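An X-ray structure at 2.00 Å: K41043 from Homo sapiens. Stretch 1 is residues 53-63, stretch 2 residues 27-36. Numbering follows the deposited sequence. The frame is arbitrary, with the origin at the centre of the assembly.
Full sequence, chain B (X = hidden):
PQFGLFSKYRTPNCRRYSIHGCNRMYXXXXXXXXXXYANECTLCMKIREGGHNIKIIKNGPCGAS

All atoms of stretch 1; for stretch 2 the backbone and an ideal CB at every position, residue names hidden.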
# COMPACT_ATOMS: atom_id res chain seq x y z
N ASN B 53 15.16 18.52 -14.97
CA ASN B 53 15.56 17.12 -14.94
C ASN B 53 16.32 16.83 -13.66
O ASN B 53 16.98 17.69 -13.10
CB ASN B 53 16.38 16.75 -16.17
CG ASN B 53 15.55 16.81 -17.45
OD1 ASN B 53 14.36 16.57 -17.42
ND2 ASN B 53 16.17 17.15 -18.56
N ILE B 54 16.20 15.61 -13.18
CA ILE B 54 16.90 15.22 -11.96
C ILE B 54 17.42 13.82 -12.23
O ILE B 54 16.69 12.99 -12.75
CB ILE B 54 15.98 15.29 -10.69
CG1 ILE B 54 15.34 16.68 -10.55
CG2 ILE B 54 16.80 14.91 -9.42
CD1 ILE B 54 14.37 16.84 -9.38
N LYS B 55 18.70 13.60 -11.95
CA LYS B 55 19.33 12.33 -12.24
C LYS B 55 19.27 11.48 -11.00
O LYS B 55 19.07 11.97 -9.92
CB LYS B 55 20.79 12.49 -12.65
CG LYS B 55 21.03 13.54 -13.72
CD LYS B 55 20.38 13.18 -15.04
CE LYS B 55 21.45 12.72 -16.02
NZ LYS B 55 20.86 12.40 -17.34
N ILE B 56 19.43 10.19 -11.19
CA ILE B 56 19.52 9.28 -10.10
C ILE B 56 20.99 8.97 -9.83
O ILE B 56 21.63 8.34 -10.64
CB ILE B 56 18.75 7.99 -10.33
CG1 ILE B 56 17.23 8.33 -10.40
CG2 ILE B 56 19.06 7.03 -9.17
CD1 ILE B 56 16.30 7.17 -10.68
N ILE B 57 21.45 9.40 -8.67
CA ILE B 57 22.82 9.25 -8.21
C ILE B 57 23.03 7.78 -7.86
O ILE B 57 24.02 7.19 -8.25
CB ILE B 57 23.08 10.18 -7.00
CG1 ILE B 57 22.94 11.62 -7.44
CG2 ILE B 57 24.44 9.95 -6.38
CD1 ILE B 57 23.68 11.99 -8.71
N LYS B 58 22.09 7.20 -7.12
CA LYS B 58 22.10 5.78 -6.82
C LYS B 58 20.73 5.24 -6.39
O LYS B 58 19.82 5.98 -6.05
CB LYS B 58 23.10 5.50 -5.72
CG LYS B 58 22.85 6.18 -4.40
CD LYS B 58 23.57 5.43 -3.28
CE LYS B 58 23.63 6.29 -2.06
NZ LYS B 58 24.19 5.52 -0.93
N ASN B 59 20.64 3.92 -6.34
CA ASN B 59 19.47 3.28 -5.76
C ASN B 59 19.58 3.32 -4.27
O ASN B 59 20.68 3.40 -3.71
CB ASN B 59 19.29 1.87 -6.30
CG ASN B 59 18.86 1.86 -7.73
OD1 ASN B 59 18.73 2.90 -8.38
ND2 ASN B 59 18.59 0.66 -8.25
N GLY B 60 18.44 3.32 -3.60
CA GLY B 60 18.42 3.45 -2.16
C GLY B 60 18.40 4.88 -1.71
O GLY B 60 18.50 5.79 -2.52
N PRO B 61 18.33 5.09 -0.38
CA PRO B 61 18.26 6.45 0.12
C PRO B 61 19.55 7.20 -0.19
O PRO B 61 20.56 6.58 -0.51
CB PRO B 61 17.99 6.29 1.64
CG PRO B 61 18.29 4.87 1.96
CD PRO B 61 18.27 4.07 0.69
N CYS B 62 19.52 8.53 -0.14
CA CYS B 62 20.74 9.34 -0.30
C CYS B 62 21.58 9.11 0.96
O CYS B 62 21.01 8.96 2.02
CB CYS B 62 20.38 10.83 -0.42
SG CYS B 62 19.60 11.28 -2.00
N GLY B 63 22.89 9.09 0.85
CA GLY B 63 23.78 9.13 2.04
C GLY B 63 23.78 10.52 2.67
O GLY B 63 23.20 11.45 2.12
N UNK B 27 10.48 1.99 -2.78
CA UNK B 27 11.66 1.53 -3.52
C UNK B 27 12.56 2.75 -3.79
O UNK B 27 12.62 3.23 -4.91
CB UNK B 27 11.26 0.84 -4.82
N UNK B 28 13.26 3.23 -2.74
CA UNK B 28 13.87 4.56 -2.84
C UNK B 28 15.03 4.71 -3.85
O UNK B 28 15.79 3.75 -4.15
CB UNK B 28 14.38 4.96 -1.45
N UNK B 29 15.09 5.92 -4.41
CA UNK B 29 16.19 6.39 -5.23
C UNK B 29 16.70 7.76 -4.78
O UNK B 29 15.97 8.57 -4.26
CB UNK B 29 15.76 6.45 -6.70
N UNK B 30 17.98 7.98 -4.97
CA UNK B 30 18.61 9.21 -4.50
C UNK B 30 18.79 10.13 -5.71
O UNK B 30 19.43 9.75 -6.67
CB UNK B 30 19.95 8.93 -3.81
N UNK B 31 18.20 11.31 -5.66
CA UNK B 31 18.24 12.22 -6.78
C UNK B 31 19.51 13.09 -6.73
O UNK B 31 20.09 13.28 -5.67
CB UNK B 31 16.98 13.09 -6.79
N UNK B 32 19.92 13.59 -7.89
CA UNK B 32 21.04 14.55 -8.01
C UNK B 32 20.73 15.89 -7.26
O UNK B 32 21.62 16.71 -7.01
CB UNK B 32 21.32 14.83 -9.49
N UNK B 33 19.45 16.11 -6.94
CA UNK B 33 19.05 17.19 -6.08
C UNK B 33 19.22 16.99 -4.60
O UNK B 33 18.83 17.87 -3.87
CB UNK B 33 17.58 17.51 -6.35
N UNK B 34 19.82 15.88 -4.17
CA UNK B 34 20.06 15.57 -2.74
C UNK B 34 18.81 15.17 -1.96
O UNK B 34 18.83 15.13 -0.73
CB UNK B 34 20.69 16.78 -2.05
N UNK B 35 17.73 14.80 -2.68
CA UNK B 35 16.52 14.32 -2.06
C UNK B 35 16.43 12.84 -2.35
O UNK B 35 16.69 12.39 -3.47
CB UNK B 35 15.29 15.07 -2.56
N UNK B 36 16.02 12.07 -1.35
CA UNK B 36 15.67 10.66 -1.61
C UNK B 36 14.18 10.69 -2.06
O UNK B 36 13.39 11.38 -1.48
CB UNK B 36 15.89 9.78 -0.38

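Position 27 lies beyond the reach of stretch 1, with no atom of it within 5.5 Å of the ideal CB, so the contact sets no preference. The residue is Ala 27.

At position 28 the CB points toward stretch 1, 4.0 Å from Gly 60 C. The carbonyl O accepts a hydrogen bond from Gly 60 N at 2.7 Å. With phi at -68° and the ring of Pro 61 nearby, a compact apolar residue would suit, proline included. It is Pro 28, whose CG lies 4.0 Å from Pro 61 CD.

Position 29 begins a strand that runs antiparallel to residues 56-59. It pairs with Asn 59 without hydrogen bonds, and its CB lies on the same face as the side chains of Ile 56 and Asn 59, 4.1 Å from Ile 56 CD1. Extended angles and an apolar neighbour favour valine or isoleucine, though other apolar residues could fit. Val 29 takes the m rotamer and places CG2 3.9 Å from Ile 56 CD1.

Position 30 is held by its backbone: N donates to Lys 58 O and O accepts from Ile 57 N, each at 2.9 Å. The ideal CB is only 3.0 Å from Cys 62 SG, too close for an unbonded pair but expected of a carbon one bond from a disulfide sulfur. Cysteine is the clear answer. Cys 30, chi1 t, joins its SG to Cys 62 SG at 2.0 Å, with a chi3 of 99°, tying the loop after strand 56-59 to this strand.

At position 31 an ideal CB would sit 3.2 Å from Ile 54 CG2, a tight fit. The backbone angles, -86/156, are open to any residue, so it is this crowding that favours a very small one. Gly 31 leaves its CA 3.3 Å from Lys 55 O in a CA-H...O contact and begins a type I turn ending at 34.

The N of position 32 donates a hydrogen bond to Lys 55 O at 2.7 Å. Its CB points sideways, near Ile 57 CD1, and Lys 55 N offers a hydrogen, so a short side chain with an acceptor, such as serine, threonine or aspartate, would suit. In Ser 32, the p rotamer lets OG accept from Lys 55 N at 2.8 Å.

Position 33 is the third residue of the type I turn, where a short polar side chain, as of aspartate, asparagine or serine, can accept from the N of position 35. Asp 33 does so with OD1 at 3.2 Å, bracing the turn.

Position 34 points away and has positive phi (74°), which glycine or asparagine often adopts. It is Met 34. Position 35 also points away, leaving the choice open; Ser 35 is found, its O accepting from Gly 31 N at 2.9 Å.

At position 36 the CB points toward stretch 1 and meets the backbone of Pro 61 and Cys 62, which a modest branched side chain, valine or threonine, can cover. Thr 36 sets CG2 3.6 Å from Cys 62 N and OG1 3.8 Å from Pro 61 CA.

Stretch 2 27-36: APVCGSDMST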
# COMPACT_ATOMS: atom_id res chain seq x y z
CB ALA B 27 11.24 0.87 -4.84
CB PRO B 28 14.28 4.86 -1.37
CG PRO B 28 14.57 3.46 -0.82
CD PRO B 28 13.50 2.60 -1.42
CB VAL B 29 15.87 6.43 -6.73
CG1 VAL B 29 15.61 5.01 -7.24
CG2 VAL B 29 14.78 7.45 -7.08
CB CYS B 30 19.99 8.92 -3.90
SG CYS B 30 20.81 10.47 -3.40
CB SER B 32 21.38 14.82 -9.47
OG SER B 32 20.20 15.10 -10.17
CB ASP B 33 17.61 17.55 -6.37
CG ASP B 33 16.65 16.44 -6.02
OD1 ASP B 33 17.09 15.30 -5.76
OD2 ASP B 33 15.47 16.74 -6.10
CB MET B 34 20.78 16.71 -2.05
CG MET B 34 22.05 17.14 -2.78
SD MET B 34 23.15 18.05 -1.66
CE MET B 34 24.71 17.78 -2.49
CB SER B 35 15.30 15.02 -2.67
OG SER B 35 15.13 16.32 -2.15
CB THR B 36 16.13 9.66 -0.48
OG1 THR B 36 15.14 8.63 -0.15
CG2 THR B 36 16.53 10.31 0.68
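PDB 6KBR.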